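Local coordinates for protein probable transcriptional regulator (Rhodococcus jostii, PDB 3HIM) that probably binds DNA at regulatory sites as a dimeric transcriptional regulator of the TetR family, at residues Ser62-Ile67 against Gln115-Ser120; Ile26-Ala31 against Gly35-Arg40; Ala81-Asp86 against Pro90-Ser95. All blocks are in the same frame, centred on the assembly; numbering follows the deposited sequence.

Contact 1: Ser62-Ile67 against Gln115-Ser120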
loop_
_atom_site.group_PDB
_atom_site.type_symbol
_atom_site.label_atom_id
_atom_site.label_comp_id
_atom_site.label_asym_id
_atom_site.label_seq_id
_atom_site.Cartn_x
_atom_site.Cartn_y
_atom_site.Cartn_z
ATOM N N SER B 62 16.712 6.844 -15.681
ATOM C CA SER B 62 15.965 7.757 -16.529
ATOM C C SER B 62 14.651 7.100 -16.919
ATOM O O SER B 62 13.622 7.768 -17.010
ATOM C CB SER B 62 16.768 8.136 -17.782
ATOM O OG SER B 62 16.740 7.109 -18.763
ATOM N N LEU B 63 14.699 5.786 -17.126
ATOM C CA LEU B 63 13.548 5.017 -17.567
ATOM C C LEU B 63 12.558 4.827 -16.414
ATOM O O LEU B 63 11.328 4.904 -16.613
ATOM C CB LEU B 63 14.009 3.671 -18.128
ATOM C CG LEU B 63 12.948 2.622 -18.508
ATOM C CD1 LEU B 63 11.895 3.179 -19.464
ATOM C CD2 LEU B 63 13.634 1.403 -19.110
ATOM N N LEU B 64 13.094 4.578 -15.213
ATOM C CA LEU B 64 12.265 4.498 -14.018
ATOM C C LEU B 64 11.562 5.846 -13.754
ATOM O O LEU B 64 10.360 5.887 -13.459
ATOM C CB LEU B 64 13.103 4.085 -12.800
ATOM C CG LEU B 64 12.371 4.193 -11.456
ATOM C CD1 LEU B 64 11.326 3.077 -11.355
ATOM C CD2 LEU B 64 13.362 4.141 -10.293
ATOM N N TYR B 65 12.326 6.939 -13.863
ATOM C CA TYR B 65 11.788 8.277 -13.696
ATOM C C TYR B 65 10.673 8.530 -14.694
ATOM O O TYR B 65 9.606 9.018 -14.305
ATOM C CB TYR B 65 12.884 9.329 -13.834
ATOM C CG TYR B 65 12.343 10.751 -13.891
ATOM C CD1 TYR B 65 11.593 11.280 -12.830
ATOM C CD2 TYR B 65 12.560 11.556 -15.019
ATOM C CE1 TYR B 65 11.075 12.578 -12.879
ATOM C CE2 TYR B 65 12.058 12.865 -15.080
ATOM C CZ TYR B 65 11.318 13.359 -13.999
ATOM O OH TYR B 65 10.815 14.624 -14.040
ATOM N N ALA B 66 10.894 8.188 -15.969
ATOM C CA ALA B 66 9.819 8.328 -16.954
ATOM C C ALA B 66 8.565 7.554 -16.525
ATOM O O ALA B 66 7.471 8.090 -16.561
ATOM C CB ALA B 66 10.274 7.899 -18.362
ATOM N N ILE B 67 8.729 6.309 -16.109
ATOM C CA ILE B 67 7.596 5.485 -15.662
ATOM C C ILE B 67 6.883 6.153 -14.474
ATOM O O ILE B 67 5.674 6.280 -14.456
ATOM C CB ILE B 67 8.063 4.032 -15.332
ATOM C CG1 ILE B 67 8.475 3.301 -16.615
ATOM C CG2 ILE B 67 6.987 3.227 -14.596
ATOM C CD1 ILE B 67 9.290 2.039 -16.386
ATOM N N GLN B 115 5.740 3.630 -7.437
ATOM C CA GLN B 115 5.740 3.856 -5.990
ATOM C C GLN B 115 6.908 3.182 -5.245
ATOM O O GLN B 115 7.505 3.785 -4.372
ATOM C CB GLN B 115 4.403 3.432 -5.363
ATOM N N TYR B 116 7.235 1.941 -5.600
ATOM C CA TYR B 116 8.075 1.119 -4.731
ATOM C C TYR B 116 9.565 1.340 -4.968
ATOM O O TYR B 116 10.389 0.987 -4.120
ATOM C CB TYR B 116 7.735 -0.380 -4.849
ATOM C CG TYR B 116 6.287 -0.799 -4.557
ATOM C CD1 TYR B 116 5.346 0.099 -4.040
ATOM C CD2 TYR B 116 5.875 -2.115 -4.781
ATOM C CE1 TYR B 116 4.030 -0.296 -3.783
ATOM C CE2 TYR B 116 4.567 -2.527 -4.517
ATOM C CZ TYR B 116 3.647 -1.607 -4.031
ATOM O OH TYR B 116 2.352 -2.016 -3.769
ATOM N N GLU B 117 9.913 1.930 -6.108
ATOM C CA GLU B 117 11.322 2.170 -6.426
ATOM C C GLU B 117 11.751 3.655 -6.341
ATOM O O GLU B 117 12.711 4.060 -6.998
ATOM C CB GLU B 117 11.675 1.572 -7.795
ATOM C CG GLU B 117 11.093 0.198 -8.061
ATOM C CD GLU B 117 11.888 -0.950 -7.442
ATOM O OE1 GLU B 117 12.832 -0.700 -6.654
ATOM O OE2 GLU B 117 11.570 -2.126 -7.768
ATOM N N LEU B 118 11.056 4.451 -5.527
ATOM C CA LEU B 118 11.372 5.882 -5.372
ATOM C C LEU B 118 12.768 6.134 -4.836
ATOM O O LEU B 118 13.394 7.150 -5.167
ATOM C CB LEU B 118 10.373 6.578 -4.459
ATOM C CG LEU B 118 8.959 6.742 -5.013
ATOM C CD1 LEU B 118 7.998 7.012 -3.858
ATOM C CD2 LEU B 118 8.899 7.850 -6.067
ATOM N N ARG B 119 13.231 5.196 -4.021
ATOM C CA ARG B 119 14.571 5.200 -3.445
ATOM C C ARG B 119 15.642 5.173 -4.530
ATOM O O ARG B 119 16.795 5.527 -4.265
ATOM C CB ARG B 119 14.763 3.979 -2.530
ATOM C CG ARG B 119 14.734 2.656 -3.298
ATOM C CD ARG B 119 14.905 1.422 -2.431
ATOM N NE ARG B 119 14.497 0.248 -3.197
ATOM C CZ ARG B 119 13.596 -0.642 -2.806
ATOM N NH1 ARG B 119 13.015 -0.543 -1.621
ATOM N NH2 ARG B 119 13.293 -1.655 -3.597
ATOM N N SER B 120 15.265 4.732 -5.731
ATOM C CA SER B 120 16.210 4.622 -6.837
ATOM C C SER B 120 16.278 5.882 -7.700
ATOM O O SER B 120 17.108 5.966 -8.596
ATOM C CB SER B 120 15.870 3.422 -7.717
ATOM O OG SER B 120 16.221 2.212 -7.087
#
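Leu-64 and Glu-117 mark the closest backbone approach of the two segments, with Leu-64 CA 8.0 Å from Glu-117 CA. Residues 62-67 are helical throughout, held by i to i+4 bonds such as Ala-66 N to Ser-62 O, whereas 115-120 holds the end of helix 108-116. Glu-117 is the first residue there to leave helical angles, and the chain then continues as a short 3-10 segment in which Ser-120 N bonds to Glu-117 O at 2.9 Å.

Leu-64 alone reaches across from its helix, and it does so with both methyl groups. CD2 lies 3.4 Å from Glu-117 O and 3.7 Å from Ser-120 CB, so it rests on the two residues that the turn's backbone bond joins. CD1 meets Glu-117 CB at 3.9 Å. With CG anti to the backbone N (chi1 171°), the isobutyl group extends from the helix and meets the Glu-117 side chain at about a right angle. No hydrogen bond spans the segments: the leucine methyls make van der Waals contact with the CB atoms of Glu-117 and Ser-120 and with the carbonyl oxygen of Glu-117.

In TetR-family proteins the N-terminal DNA-binding domain sits on a helical ligand and dimerisation domain, and this contact belongs to that junction: Leu-64, near the start of the long connecting helix 60-82, also packs on Val-113 of helix 108-116.

Beyond CB, Glu-117 turns off, its chain bent at chi2 (-82°), and its carboxylate leads away from Leu-64. Glu-117 OE1 forms a salt bridge with Arg-119 NH2 at 3.2 Å; as a hydrogen bond it is weak, bent to 123° at the hydrogen. Tyr-116 O sits over one face of that guanidinium, while the Tyr-116 ring meets Tyr-116 of the second subunit edge-to-face.

Contact 2: Ile26-Ala31 against Gly35-Arg40; sequences IEVFAA and GATTTR
Thr-37 meets the ring of Phe-29 at its edge: CG2 lies in the ring plane, 3.5 Å from Phe-29 CD1, and OG1 stands near that plane, 3.4 Å from Phe-29 CE1. Both branches of the threonine thus line the CD1-CE1 side of the ring, and the two side chains cross at about a right angle. Ring and threonine are buried. Phe-29 has CG anti to its carbonyl carbon (chi1 -72°), a torsion that brings the end of the ring nearer to 35-40 than its CB bond alone would.

Val-28, one residue earlier on the helix, supplies the second wall. Its CG1 comes to 3.5 Å from Thr-37 OG1 and 3.6 Å from Thr-37 CB, so the hydroxyl oxygen touches both the ring edge and a methyl group. Neither is a hydrogen-bonding partner; the bond from Thr-37 OG1 goes to Thr-38 O and is weak, at 3.5 Å. The threonine's chi1 of 135° falls well away from a staggered value; as modelled, the side chain is close to eclipsed, which would be strained if accurate.

The closest backbone approach, 6.5 Å between Phe-29 CA and Thr-37 CA, comes just before Thr-38, the N-cap residue of helix 39-45. That helix opens the predicted helix-turn-helix, and the contact fixes the lead-in to it against helix 16-32, in keeping with the three-helix DNA-binding domain of TetR regulators. Tyr-34 packs edge-to-face with Phe-29, which also touches Ile-42 of helix 39-45, Lys-60 and Ile-67 of helix 60-82, and Val-113 of helix 108-116.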
loop_
_atom_site.group_PDB
_atom_site.type_symbol
_atom_site.label_atom_id
_atom_site.label_comp_id
_atom_site.label_asym_id
_atom_site.label_seq_id
_atom_site.Cartn_x
_atom_site.Cartn_y
_atom_site.Cartn_z
ATOM N N ILE B 26 8.057 -1.964 -17.288
ATOM C CA ILE B 26 7.161 -2.182 -16.155
ATOM C C ILE B 26 7.006 -3.673 -15.887
ATOM O O ILE B 26 7.213 -4.134 -14.756
ATOM C CB ILE B 26 5.807 -1.495 -16.348
ATOM C CG1 ILE B 26 5.966 0.016 -16.145
ATOM C CG2 ILE B 26 4.715 -2.088 -15.380
ATOM C CD1 ILE B 26 4.905 0.839 -16.862
ATOM N N GLU B 27 6.668 -4.419 -16.936
ATOM C CA GLU B 27 6.562 -5.866 -16.848
ATOM C C GLU B 27 7.869 -6.488 -16.315
ATOM O O GLU B 27 7.836 -7.281 -15.380
ATOM C CB GLU B 27 6.162 -6.452 -18.211
ATOM N N VAL B 28 9.010 -6.091 -16.878
ATOM C CA VAL B 28 10.298 -6.656 -16.477
ATOM C C VAL B 28 10.658 -6.221 -15.055
ATOM O O VAL B 28 11.104 -7.048 -14.240
ATOM C CB VAL B 28 11.444 -6.324 -17.486
ATOM C CG1 VAL B 28 12.789 -6.819 -16.973
ATOM C CG2 VAL B 28 11.174 -6.956 -18.850
ATOM N N PHE B 29 10.449 -4.938 -14.749
ATOM C CA PHE B 29 10.696 -4.439 -13.398
ATOM C C PHE B 29 9.840 -5.204 -12.382
ATOM O O PHE B 29 10.333 -5.604 -11.333
ATOM C CB PHE B 29 10.464 -2.929 -13.284
ATOM C CG PHE B 29 11.519 -2.075 -13.968
ATOM C CD1 PHE B 29 12.787 -2.587 -14.291
ATOM C CD2 PHE B 29 11.245 -0.732 -14.264
ATOM C CE1 PHE B 29 13.745 -1.782 -14.905
ATOM C CE2 PHE B 29 12.204 0.084 -14.867
ATOM C CZ PHE B 29 13.454 -0.447 -15.196
ATOM N N ALA B 30 8.572 -5.431 -12.720
ATOM C CA ALA B 30 7.683 -6.241 -11.884
ATOM C C ALA B 30 8.114 -7.715 -11.768
ATOM O O ALA B 30 7.922 -8.327 -10.718
ATOM C CB ALA B 30 6.251 -6.135 -12.362
ATOM N N ALA B 31 8.700 -8.277 -12.830
ATOM C CA ALA B 31 9.113 -9.699 -12.830
ATOM C C ALA B 31 10.475 -10.001 -12.167
ATOM O O ALA B 31 10.571 -10.903 -11.327
ATOM C CB ALA B 31 9.062 -10.282 -14.243
ATOM N N GLY B 35 16.298 -3.554 -9.398
ATOM C CA GLY B 35 17.742 -3.593 -9.176
ATOM C C GLY B 35 18.444 -4.701 -9.936
ATOM O O GLY B 35 19.627 -4.584 -10.245
ATOM N N ALA B 36 17.713 -5.771 -10.247
ATOM C CA ALA B 36 18.303 -6.933 -10.924
ATOM C C ALA B 36 18.173 -6.871 -12.439
ATOM O O ALA B 36 18.991 -7.464 -13.148
ATOM C CB ALA B 36 17.718 -8.237 -10.392
ATOM N N THR B 37 17.156 -6.156 -12.930
ATOM C CA THR B 37 16.977 -5.974 -14.373
ATOM C C THR B 37 17.888 -4.892 -14.959
ATOM O O THR B 37 18.220 -3.895 -14.312
ATOM C CB THR B 37 15.473 -5.795 -14.814
ATOM O OG1 THR B 37 15.350 -4.712 -15.739
ATOM C CG2 THR B 37 14.583 -5.527 -13.663
ATOM N N THR B 38 18.311 -5.130 -16.192
ATOM C CA THR B 38 19.103 -4.177 -16.947
ATOM C C THR B 38 18.280 -3.768 -18.157
ATOM O O THR B 38 17.362 -4.485 -18.555
ATOM C CB THR B 38 20.462 -4.799 -17.391
ATOM O OG1 THR B 38 21.232 -3.838 -18.138
ATOM C CG2 THR B 38 20.248 -6.056 -18.237
ATOM N N THR B 39 18.597 -2.619 -18.741
ATOM C CA THR B 39 17.974 -2.231 -19.997
ATOM C C THR B 39 18.139 -3.331 -21.071
ATOM O O THR B 39 17.255 -3.495 -21.920
ATOM C CB THR B 39 18.537 -0.906 -20.551
ATOM O OG1 THR B 39 19.816 -1.148 -21.145
ATOM C CG2 THR B 39 18.666 0.144 -19.459
ATOM N N ARG B 40 19.256 -4.070 -21.029
ATOM C CA ARG B 40 19.510 -5.164 -21.976
ATOM C C ARG B 40 18.448 -6.243 -21.885
ATOM O O ARG B 40 18.006 -6.758 -22.912
ATOM C CB ARG B 40 20.894 -5.798 -21.768
#

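Contact 3: Ala81-Asp86 against Pro90-Ser95; sequences AADFPD and PDRLMS
Arg-92 and Asp-83 face each other side-on, their guanidinium and carboxylate planes only 23° apart and so nearly coplanar. Two nitrogens take one oxygen each: NE bonds to Asp-83 OD1 at 2.8 Å, almost straight at 173°, and NH2 to Asp-83 OD2 at 2.9 Å. OD2 offers its syn lone pair, while OD1 is met on the syn side but somewhat out of the carboxylate plane. The bend in the arginine at chi3 (62°) swings the guanidinium back toward the turn, and the aspartate answers with CG anti to its backbone N.

Pro-85 lies on a different side of the arginine. Its CA sits over the centre of one guanidinium face, 3.8 Å from Arg-92 CZ, and its side chain crosses that of Arg-92 at about a right angle. Lower down, the aliphatic part of the arginine runs past the backbone, with Arg-92 CG 3.3 Å from Phe-84 O.

One helical turn further on, Ser-95 OG donates to Ala-82 O at 2.7 Å, in the carbonyl plane and on a lone pair. The Ala-82 CB lies alongside, 3.7 Å from Ser-95 OG.

These interactions bind the C-terminal end of helix 60-82 and the chain that leaves it to helix 89-106, at an interhelical loop on the surface; Ile-143 of helix 123-149 packs against both Asp-83 and Arg-92. A bidentate salt bridge fixes the rotation of both charged groups, and the serine hydroxyl supplies a partner for the Ala-82 carbonyl. Much of the contact is therefore polar and directional, with the opposite charges probably stabilising each other's ionised forms.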
loop_
_atom_site.group_PDB
_atom_site.type_symbol
_atom_site.label_atom_id
_atom_site.label_comp_id
_atom_site.label_asym_id
_atom_site.label_seq_id
_atom_site.Cartn_x
_atom_site.Cartn_y
_atom_site.Cartn_z
ATOM N N ALA B 81 -9.314 16.078 -13.396
ATOM C CA ALA B 81 -10.456 15.983 -14.323
ATOM C C ALA B 81 -11.738 15.476 -13.639
ATOM O O ALA B 81 -12.838 15.782 -14.082
ATOM C CB ALA B 81 -10.107 15.083 -15.499
ATOM N N ALA B 82 -11.604 14.694 -12.570
ATOM C CA ALA B 82 -12.796 14.213 -11.867
ATOM C C ALA B 82 -13.375 15.243 -10.872
ATOM O O ALA B 82 -14.500 15.077 -10.384
ATOM C CB ALA B 82 -12.520 12.865 -11.182
ATOM N N ASP B 83 -12.628 16.308 -10.582
ATOM C CA ASP B 83 -13.107 17.311 -9.633
ATOM C C ASP B 83 -13.832 18.462 -10.342
ATOM O O ASP B 83 -13.381 18.939 -11.376
ATOM C CB ASP B 83 -11.970 17.846 -8.768
ATOM C CG ASP B 83 -12.464 18.679 -7.605
ATOM O OD1 ASP B 83 -13.572 18.410 -7.050
ATOM O OD2 ASP B 83 -11.740 19.621 -7.245
ATOM N N PHE B 84 -14.963 18.888 -9.784
ATOM C CA PHE B 84 -15.789 19.910 -10.416
ATOM C C PHE B 84 -16.146 20.913 -9.347
ATOM O O PHE B 84 -17.044 20.667 -8.535
ATOM C CB PHE B 84 -17.057 19.300 -11.020
ATOM C CG PHE B 84 -16.793 18.213 -12.009
ATOM C CD1 PHE B 84 -16.374 18.515 -13.295
ATOM C CD2 PHE B 84 -16.963 16.872 -11.650
ATOM C CE1 PHE B 84 -16.133 17.493 -14.232
ATOM C CE2 PHE B 84 -16.721 15.853 -12.574
ATOM C CZ PHE B 84 -16.296 16.167 -13.865
ATOM N N PRO B 85 -15.407 22.028 -9.297
ATOM C CA PRO B 85 -15.630 22.973 -8.203
ATOM C C PRO B 85 -17.005 23.647 -8.248
ATOM O O PRO B 85 -17.359 24.360 -7.325
ATOM C CB PRO B 85 -14.488 23.976 -8.381
ATOM C CG PRO B 85 -13.392 23.115 -8.961
ATOM C CD PRO B 85 -14.129 22.282 -9.982
ATOM N N ASP B 86 -17.779 23.392 -9.297
ATOM C CA ASP B 86 -19.134 23.924 -9.368
ATOM C C ASP B 86 -20.217 22.951 -8.852
ATOM O O ASP B 86 -21.395 23.197 -9.029
ATOM C CB ASP B 86 -19.441 24.416 -10.786
ATOM C CG ASP B 86 -19.290 23.324 -11.852
ATOM O OD1 ASP B 86 -18.975 22.155 -11.527
ATOM O OD2 ASP B 86 -19.489 23.659 -13.046
ATOM N N PRO B 90 -19.705 16.913 -1.297
ATOM C CA PRO B 90 -19.817 15.447 -1.207
ATOM C C PRO B 90 -19.736 14.742 -2.558
ATOM O O PRO B 90 -19.125 13.670 -2.642
ATOM C CB PRO B 90 -21.175 15.231 -0.554
ATOM C CG PRO B 90 -21.449 16.516 0.179
ATOM C CD PRO B 90 -20.889 17.572 -0.710
ATOM N N ASP B 91 -20.325 15.362 -3.593
ATOM C CA ASP B 91 -20.322 14.854 -4.979
ATOM C C ASP B 91 -18.921 14.921 -5.581
ATOM O O ASP B 91 -18.545 14.064 -6.373
ATOM C CB ASP B 91 -21.241 15.699 -5.880
ATOM C CG ASP B 91 -22.697 15.638 -5.472
ATOM O OD1 ASP B 91 -23.309 14.558 -5.537
ATOM O OD2 ASP B 91 -23.231 16.690 -5.084
ATOM N N ARG B 92 -18.192 15.988 -5.256
ATOM C CA ARG B 92 -16.776 16.137 -5.627
ATOM C C ARG B 92 -15.928 15.000 -5.029
ATOM O O ARG B 92 -15.050 14.448 -5.696
ATOM C CB ARG B 92 -16.238 17.494 -5.158
ATOM C CG ARG B 92 -16.904 18.707 -5.852
ATOM C CD ARG B 92 -16.446 20.050 -5.312
ATOM N NE ARG B 92 -15.010 20.251 -5.520
ATOM C CZ ARG B 92 -14.316 21.313 -5.106
ATOM N NH1 ARG B 92 -14.914 22.294 -4.445
ATOM N NH2 ARG B 92 -13.004 21.375 -5.317
ATOM N N LEU B 93 -16.199 14.671 -3.771
ATOM C CA LEU B 93 -15.495 13.608 -3.082
ATOM C C LEU B 93 -15.833 12.232 -3.649
ATOM O O LEU B 93 -14.942 11.427 -3.857
ATOM C CB LEU B 93 -15.764 13.670 -1.564
ATOM C CG LEU B 93 -14.820 12.789 -0.733
ATOM C CD1 LEU B 93 -13.369 13.309 -0.820
ATOM C CD2 LEU B 93 -15.313 12.674 0.710
ATOM N N MET B 94 -17.114 11.965 -3.907
ATOM C CA MET B 94 -17.485 10.733 -4.586
ATOM C C MET B 94 -16.709 10.598 -5.902
ATOM O O MET B 94 -16.190 9.528 -6.231
ATOM C CB MET B 94 -18.994 10.677 -4.855
ATOM C CG MET B 94 -19.884 10.571 -3.595
ATOM S SD MET B 94 -21.676 10.770 -3.890
ATOM C CE MET B 94 -21.880 9.905 -5.446
ATOM N N SER B 95 -16.620 11.692 -6.648
ATOM C CA SER B 95 -16.114 11.637 -8.018
ATOM C C SER B 95 -14.609 11.400 -8.062
ATOM O O SER B 95 -14.101 10.559 -8.830
ATOM C CB SER B 95 -16.454 12.948 -8.754
ATOM O OG SER B 95 -16.055 12.880 -10.107
#

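From the N terminus, contact 2 closes first, a short loop bringing the lead-in to helix 39-45 back onto helix 16-32. It is complete before contact 1 opens on helix 60-82. Contact 1 then closes a much longer, largely helical loop at the end of helix 108-116, tying the DNA-binding part to the C-terminal body, and contact 3, at the short loop joining helices 60-82 and 89-106, is nested inside it. Contacts 1 and 2 touch: Ile-67 CG2 is 3.7 Å from Ile-26 CG1, packing helix 60-82 on helix 16-32. Contact 3 shares helix 60-82 with contact 1 but lies across the chain's centre, the centres of the two about 30 Å apart.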